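Local coordinates for protein aminopeptidase YwaD (Bacillus subtilis, PDB 6HC6) that hydrolyses peptides from their N-terminus as a secreted two-zinc aminopeptidase, releasing residues such as arginine, lysine and leucine, at residues R97-L102 / K220-Q225; N338-Q343 / D372-H377; T353-I358 / G419-A424. All coordinates share one frame; numbering follows the deposited sequence.

Contact 1: residues R97-L102 / K220-Q225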
# COMPACT_ATOMS: atom_id res chain seq x y z
N ARG A 97 6.62 7.30 13.68
CA ARG A 97 7.36 7.40 12.44
C ARG A 97 8.81 7.70 12.79
O ARG A 97 9.09 8.62 13.56
CB ARG A 97 6.78 8.49 11.54
CG ARG A 97 7.56 8.72 10.26
CD ARG A 97 6.79 9.64 9.31
NE ARG A 97 6.04 10.68 10.03
CZ ARG A 97 6.43 11.94 10.16
NH1 ARG A 97 7.57 12.35 9.62
NH2 ARG A 97 5.67 12.81 10.82
N LEU A 98 9.73 6.92 12.24
CA LEU A 98 11.15 7.06 12.53
C LEU A 98 11.87 7.70 11.36
O LEU A 98 11.66 7.31 10.20
CB LEU A 98 11.79 5.71 12.83
CG LEU A 98 11.46 5.02 14.14
CD1 LEU A 98 11.88 3.58 14.01
CD2 LEU A 98 12.19 5.68 15.28
N GLU A 99 12.73 8.67 11.65
CA GLU A 99 13.52 9.32 10.63
C GLU A 99 14.90 9.63 11.20
O GLU A 99 15.05 9.82 12.41
CB GLU A 99 12.86 10.61 10.13
CG GLU A 99 11.95 10.38 8.92
CD GLU A 99 10.85 11.42 8.80
OE1 GLU A 99 9.68 11.02 8.67
OE2 GLU A 99 11.16 12.63 8.84
N GLY A 100 15.89 9.69 10.32
CA GLY A 100 17.19 10.14 10.78
C GLY A 100 18.28 9.85 9.77
O GLY A 100 18.03 9.73 8.57
N THR A 101 19.50 9.73 10.29
CA THR A 101 20.70 9.77 9.47
C THR A 101 21.70 8.73 9.94
O THR A 101 21.63 8.20 11.06
CB THR A 101 21.37 11.15 9.53
OG1 THR A 101 21.69 11.46 10.89
CG2 THR A 101 20.45 12.23 8.96
N LEU A 102 22.66 8.46 9.07
CA LEU A 102 23.68 7.46 9.34
C LEU A 102 24.97 7.96 8.71
O LEU A 102 24.95 8.49 7.60
CB LEU A 102 23.27 6.10 8.77
CG LEU A 102 24.35 5.03 8.60
CD1 LEU A 102 24.80 4.52 9.95
CD2 LEU A 102 23.86 3.85 7.74
N LYS A 220 15.09 9.66 15.25
CA LYS A 220 14.07 10.24 16.11
C LYS A 220 12.72 9.64 15.76
O LYS A 220 12.41 9.43 14.58
CB LYS A 220 14.04 11.77 15.95
CG LYS A 220 12.69 12.41 16.25
CD LYS A 220 12.83 13.62 17.17
CE LYS A 220 11.52 14.38 17.30
NZ LYS A 220 11.71 15.71 17.94
N ALA A 221 11.95 9.32 16.80
CA ALA A 221 10.59 8.81 16.64
C ALA A 221 9.61 9.97 16.74
O ALA A 221 9.62 10.72 17.72
CB ALA A 221 10.27 7.77 17.70
N PHE A 222 8.77 10.12 15.72
CA PHE A 222 7.69 11.09 15.75
C PHE A 222 6.43 10.39 16.24
O PHE A 222 5.99 9.43 15.61
CB PHE A 222 7.50 11.72 14.37
CG PHE A 222 8.64 12.59 13.97
CD1 PHE A 222 9.78 12.05 13.40
CD2 PHE A 222 8.60 13.96 14.20
CE1 PHE A 222 10.85 12.85 13.04
CE2 PHE A 222 9.66 14.77 13.85
CZ PHE A 222 10.79 14.22 13.27
N THR A 223 5.89 10.84 17.36
CA THR A 223 4.78 10.16 18.01
C THR A 223 3.46 10.87 17.70
O THR A 223 3.40 11.84 16.94
CB THR A 223 5.01 10.10 19.52
OG1 THR A 223 5.02 11.43 20.06
CG2 THR A 223 6.33 9.41 19.83
N ASN A 224 2.38 10.38 18.32
CA ASN A 224 1.04 10.91 18.10
C ASN A 224 0.64 10.84 16.63
O ASN A 224 -0.13 11.68 16.15
CB ASN A 224 0.91 12.35 18.59
CG ASN A 224 0.78 12.45 20.09
OD1 ASN A 224 0.88 11.45 20.81
ND2 ASN A 224 0.54 13.66 20.59
N GLN A 225 1.15 9.86 15.89
CA GLN A 225 0.84 9.75 14.47
C GLN A 225 -0.56 9.21 14.26
O GLN A 225 -0.99 8.28 14.94
CB GLN A 225 1.84 8.83 13.77
CG GLN A 225 3.28 9.27 13.92
CD GLN A 225 3.56 10.58 13.22
OE1 GLN A 225 3.67 10.62 12.00
NE2 GLN A 225 3.72 11.65 13.99
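K220 meets E99 as an antiparallel hydrogen-bonded pair. K220 N donates to E99 O at 2.8 Å, and E99 N donates back to K220 O. A221 faces L98 as a non-hydrogen-bonded pair. Its CB touches L98 CD2 at 3.7 Å, on the sheet face opposite to that of R97 and F222. F222 pairs with R97 through two backbone bonds; F222 N to R97 O is short, at 2.6 Å, and almost straight. F222 CB lies over one face of the R97 guanidinium, offset toward the rim. The F222 ring turns its edge to R97 O and brings CE1 near E99 CB. Beyond the strand Q225 comes back to R97. Its OE1 accepts from R97 NE at 3.1 Å and from R97 NH2 at 3.2 Å, a side-on grip. OE1 lies close to the guanidinium plane; NE stands above the amide plane and NH2 is tilted from it, both on the same face. R97 NH1 adds a salt bridge to E99 OE1 at 2.7 Å. Q225 NE2 bonds to T223 O, steadying the amide. Strands 97-104 and 214-222 are antiparallel neighbours in the mixed sheet that also holds strands 125-131, 148-152, 172-176 and 198-201 of the PA domain.

Contact 2: residues N338-Q343 / D372-H377; sequences NTLDGQ and DHVPFH
In the M28 peptidase domain, a type I beta turn at the end of strand 334-339 packs along the short helix 373-378, from H373 to H377. L340 and H377 carry most of the contact. L340 CB sits over the centre of the H377 ring, 3.7 Å from the centroid and 6° off the ring normal, a CH-pi contact. L340 CG is anti to the backbone N (chi1 -176°), and CD2 beyond it approaches H377 CD2 at 3.4 Å. The other methyl, CD1, meets V374 CG2 at 4.1 Å, with the two side chains crossing at about a right angle. D341 brings OD2 to the edge of the H377 ring, 3.5 Å from CE1, with the carboxylate almost perpendicular to the ring. D341 OD1 accepts from Q343 N, which makes an Asx turn. An alanine in place of H377 would probably leave L340 without its ring partner, and a water that also bonds to L340 N without its imidazole nitrogen. H373 brings CD2 to 3.6 Å from N338 O, while its NE2 is hydrogen-bonded to G368 O. The H373 side chain lies about 9 Å from a bound zinc ion, so this end of the contact is near the metal site. One water joins the segments: it accepts from L340 N at 2.9 Å and lies 2.8 Å from H377 ND1, to which it is hydrogen-bonded.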
# COMPACT_ATOMS: atom_id res chain seq x y z
N ASN A 338 -7.13 -10.19 -8.11
CA ASN A 338 -6.44 -10.93 -7.06
C ASN A 338 -7.41 -11.25 -5.92
O ASN A 338 -7.95 -10.34 -5.29
CB ASN A 338 -5.27 -10.11 -6.51
CG ASN A 338 -4.09 -10.08 -7.46
OD1 ASN A 338 -3.09 -10.76 -7.25
ND2 ASN A 338 -4.21 -9.32 -8.53
N THR A 339 -7.60 -12.54 -5.63
CA THR A 339 -8.28 -12.93 -4.40
C THR A 339 -7.29 -13.60 -3.46
O THR A 339 -6.29 -14.17 -3.91
CB THR A 339 -9.47 -13.86 -4.68
OG1 THR A 339 -9.01 -15.10 -5.21
CG2 THR A 339 -10.41 -13.21 -5.68
N LEU A 340 -7.54 -13.48 -2.16
CA LEU A 340 -6.54 -13.92 -1.19
C LEU A 340 -6.28 -15.42 -1.28
O LEU A 340 -5.17 -15.88 -0.97
CB LEU A 340 -6.97 -13.52 0.22
CG LEU A 340 -6.01 -13.81 1.38
CD1 LEU A 340 -4.73 -12.98 1.23
CD2 LEU A 340 -6.69 -13.57 2.73
N ASP A 341 -7.27 -16.19 -1.72
CA ASP A 341 -7.12 -17.63 -1.89
C ASP A 341 -6.99 -18.05 -3.35
O ASP A 341 -6.85 -19.25 -3.63
CB ASP A 341 -8.29 -18.37 -1.24
CG ASP A 341 -9.64 -17.79 -1.64
OD1 ASP A 341 -9.71 -17.05 -2.65
OD2 ASP A 341 -10.64 -18.08 -0.94
N GLY A 342 -7.04 -17.11 -4.28
CA GLY A 342 -6.99 -17.45 -5.69
C GLY A 342 -8.26 -18.05 -6.24
O GLY A 342 -8.29 -18.44 -7.41
N GLN A 343 -9.31 -18.14 -5.43
CA GLN A 343 -10.56 -18.76 -5.84
C GLN A 343 -11.54 -17.70 -6.33
O GLN A 343 -11.45 -16.52 -5.99
CB GLN A 343 -11.19 -19.52 -4.67
CG GLN A 343 -10.26 -20.52 -4.02
CD GLN A 343 -9.46 -21.32 -5.03
OE1 GLN A 343 -10.03 -21.96 -5.91
NE2 GLN A 343 -8.13 -21.28 -4.91
N ASP A 372 -5.93 -3.63 0.26
CA ASP A 372 -7.00 -3.40 1.22
C ASP A 372 -8.18 -4.35 1.05
O ASP A 372 -9.10 -4.31 1.87
CB ASP A 372 -7.46 -1.95 1.11
CG ASP A 372 -6.40 -0.99 1.59
OD1 ASP A 372 -6.04 -0.09 0.81
OD2 ASP A 372 -5.92 -1.12 2.75
N HIS A 373 -8.18 -5.21 0.04
CA HIS A 373 -9.20 -6.25 -0.01
C HIS A 373 -9.00 -7.29 1.08
O HIS A 373 -9.92 -8.05 1.38
CB HIS A 373 -9.19 -6.95 -1.37
CG HIS A 373 -7.90 -7.65 -1.68
ND1 HIS A 373 -6.69 -7.00 -1.70
CD2 HIS A 373 -7.64 -8.94 -1.98
CE1 HIS A 373 -5.74 -7.86 -2.01
NE2 HIS A 373 -6.29 -9.05 -2.18
N VAL A 374 -7.81 -7.35 1.68
CA VAL A 374 -7.48 -8.48 2.55
C VAL A 374 -8.31 -8.42 3.83
O VAL A 374 -8.85 -9.45 4.24
CB VAL A 374 -5.97 -8.54 2.85
CG1 VAL A 374 -5.68 -9.56 3.95
CG2 VAL A 374 -5.20 -8.90 1.58
N PRO A 375 -8.43 -7.27 4.52
CA PRO A 375 -9.29 -7.27 5.73
C PRO A 375 -10.73 -7.63 5.43
O PRO A 375 -11.40 -8.24 6.29
CB PRO A 375 -9.15 -5.82 6.24
CG PRO A 375 -7.81 -5.41 5.78
CD PRO A 375 -7.64 -6.03 4.42
N PHE A 376 -11.25 -7.26 4.26
CA PHE A 376 -12.60 -7.68 3.89
C PHE A 376 -12.67 -9.20 3.77
O PHE A 376 -13.58 -9.83 4.31
CB PHE A 376 -13.02 -7.01 2.59
CG PHE A 376 -13.34 -5.56 2.74
CD1 PHE A 376 -14.61 -5.15 3.13
CD2 PHE A 376 -12.35 -4.60 2.55
CE1 PHE A 376 -14.90 -3.81 3.29
CE2 PHE A 376 -12.64 -3.25 2.71
CZ PHE A 376 -13.93 -2.85 3.07
N HIS A 377 -11.69 -9.79 3.08
CA HIS A 377 -11.66 -11.24 2.93
C HIS A 377 -11.57 -11.94 4.29
O HIS A 377 -12.24 -12.95 4.52
CB HIS A 377 -10.48 -11.65 2.04
CG HIS A 377 -10.42 -13.12 1.76
ND1 HIS A 377 -10.80 -13.65 0.54
CD2 HIS A 377 -10.04 -14.16 2.53
CE1 HIS A 377 -10.66 -14.96 0.58
NE2 HIS A 377 -10.19 -15.30 1.77
O HOH W 1 -9.96 -11.98 -1.54

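Contact 3: residues T353-I358 / G419-A424; sequences TAAEKI and GDLVTA
A354 and A424 mark the close approach of two helices, with their CA atoms 5.3 Å apart. The axes of the short segments 353-358 and 419-424 come within 8.6 Å. Their N-to-C directions differ by 122°, so the helices cross steeply. Small residues sit where the backbones are nearest. A354 CB touches A424 CB at 3.6 Å and lies equally close to A424 C, so this methyl packs on backbone as well as side chain. L421 fills the next position. Its CG is anti to the backbone N (chi1 -178°), and the CD2 methyl reaches the other helix. There CD2 lies 3.7 Å from A355 N and also touches A355 CB and A354 CB. One leucine methyl therefore covers the backbone between two alanines.

I358 adds two more contacts. Its CG1 stands between the backbone N and the carbonyl carbon (chi1 70°). CD1, at the end of that branch, packs 3.7 Å from L421 CA and 3.9 Å from L421 CD2. The I358 and L421 side chains cross at about a right angle. The second branch of I358 places CG2 4.1 Å from A424 CB. The two branches thus meet successive turns of helix 412-430. The side-chain contacts are apolar, and some methyls also rest on backbone atoms.

T423 OG1 donates to G419 O, which also accepts from T423 N on the opposite face of its carbonyl plane. D420 OD2 bonds to Q416 NE2. L421 and V422 rest on F386 of strand 382-389. V422 and T423 touch M273 of helix 260-277. Helix 412-430 thus touches helix 346-358, helix 260-277 and strand 382-389 of the eight-stranded mixed sheet.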
# COMPACT_ATOMS: atom_id res chain seq x y z
N THR A 353 -18.36 -11.35 -15.96
CA THR A 353 -19.53 -10.94 -16.72
C THR A 353 -19.30 -9.60 -17.40
O THR A 353 -19.64 -9.42 -18.58
CB THR A 353 -20.73 -10.87 -15.78
OG1 THR A 353 -21.05 -12.19 -15.32
CG2 THR A 353 -21.92 -10.26 -16.49
N ALA A 354 -18.73 -8.63 -16.68
CA ALA A 354 -18.49 -7.31 -17.25
C ALA A 354 -17.52 -7.39 -18.42
O ALA A 354 -17.73 -6.73 -19.45
CB ALA A 354 -17.96 -6.36 -16.18
N ALA A 355 -16.45 -8.17 -18.27
CA ALA A 355 -15.49 -8.31 -19.36
C ALA A 355 -16.17 -8.83 -20.62
O ALA A 355 -15.86 -8.39 -21.73
CB ALA A 355 -14.35 -9.23 -18.93
N GLU A 356 -17.10 -9.77 -20.46
CA GLU A 356 -17.85 -10.27 -21.61
C GLU A 356 -18.72 -9.17 -22.23
O GLU A 356 -18.82 -9.07 -23.45
CB GLU A 356 -18.70 -11.47 -21.21
CG GLU A 356 -17.89 -12.70 -20.85
CD GLU A 356 -18.66 -13.72 -20.01
OE1 GLU A 356 -18.09 -14.80 -19.72
OE2 GLU A 356 -19.82 -13.44 -19.64
N LYS A 357 -19.38 -8.36 -21.40
CA LYS A 357 -20.29 -7.35 -21.94
C LYS A 357 -19.52 -6.27 -22.71
O LYS A 357 -19.99 -5.81 -23.76
CB LYS A 357 -21.13 -6.73 -20.83
CG LYS A 357 -22.19 -5.74 -21.34
CD LYS A 357 -23.32 -5.53 -20.34
CE LYS A 357 -24.62 -5.13 -21.03
NZ LYS A 357 -25.39 -6.29 -21.57
N ILE A 358 -18.35 -5.87 -22.22
CA ILE A 358 -17.57 -4.82 -22.87
C ILE A 358 -16.52 -5.36 -23.83
O ILE A 358 -15.82 -4.57 -24.47
CB ILE A 358 -16.90 -3.88 -21.84
CG1 ILE A 358 -15.77 -4.60 -21.10
CG2 ILE A 358 -17.95 -3.34 -20.88
CD1 ILE A 358 -15.06 -3.74 -20.09
N GLY A 419 -10.86 1.41 -15.68
CA GLY A 419 -12.07 2.09 -15.22
C GLY A 419 -13.33 1.54 -15.85
O GLY A 419 -14.34 1.32 -15.16
N ASP A 420 -13.31 1.32 -17.17
CA ASP A 420 -14.49 0.77 -17.83
C ASP A 420 -14.80 -0.64 -17.34
O ASP A 420 -15.97 -0.99 -17.15
CB ASP A 420 -14.30 0.77 -19.35
CG ASP A 420 -14.45 2.15 -19.95
OD1 ASP A 420 -15.23 2.96 -19.39
OD2 ASP A 420 -13.80 2.43 -20.99
N LEU A 421 -13.77 -1.45 -17.09
CA LEU A 421 -14.01 -2.82 -16.65
C LEU A 421 -14.60 -2.85 -15.24
O LEU A 421 -15.62 -3.51 -15.00
CB LEU A 421 -12.72 -3.64 -16.71
CG LEU A 421 -12.75 -5.13 -16.34
CD1 LEU A 421 -12.75 -5.38 -14.81
CD2 LEU A 421 -13.94 -5.83 -17.00
N VAL A 422 -13.96 -2.17 -14.28
CA VAL A 422 -14.44 -2.25 -12.91
C VAL A 422 -15.76 -1.49 -12.75
O VAL A 422 -16.62 -1.87 -11.94
CB VAL A 422 -13.37 -1.74 -11.93
CG1 VAL A 422 -13.81 -1.99 -10.49
CG2 VAL A 422 -12.02 -2.41 -12.20
N THR A 423 -15.96 -0.42 -13.53
CA THR A 423 -17.25 0.27 -13.47
C THR A 423 -18.37 -0.65 -13.94
O THR A 423 -19.45 -0.69 -13.33
CB THR A 423 -17.22 1.56 -14.30
OG1 THR A 423 -16.31 2.48 -13.70
CG2 THR A 423 -18.60 2.20 -14.34
N ALA A 424 -18.13 -1.40 -15.01
CA ALA A 424 -19.15 -2.33 -15.49
C ALA A 424 -19.35 -3.47 -14.50
O ALA A 424 -20.46 -3.98 -14.36
CB ALA A 424 -18.77 -2.88 -16.86

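In the fold
Contacts 2 and 3 both lie within the M28 peptidase range, their centres 20 Å apart. Strand 334-339 and helix 346-358 follow each other in the chain: the strand carries the start of 338-343 in contact 2, and the helix carries 353-358 in contact 3. Contact 1 lies at the surface, on the opposite side of the chain's centre, in a different sheet. It combines backbone strand pairing with a partly exposed network of charged and amide groups. Contact 2, partly buried and nearer the zinc ions than contact 3, mixes imidazole, leucine and a water. Contact 3, also partly buried but away from the annotated sites, joins two helices mainly through apolar side chains, with no hydrogen bond between them.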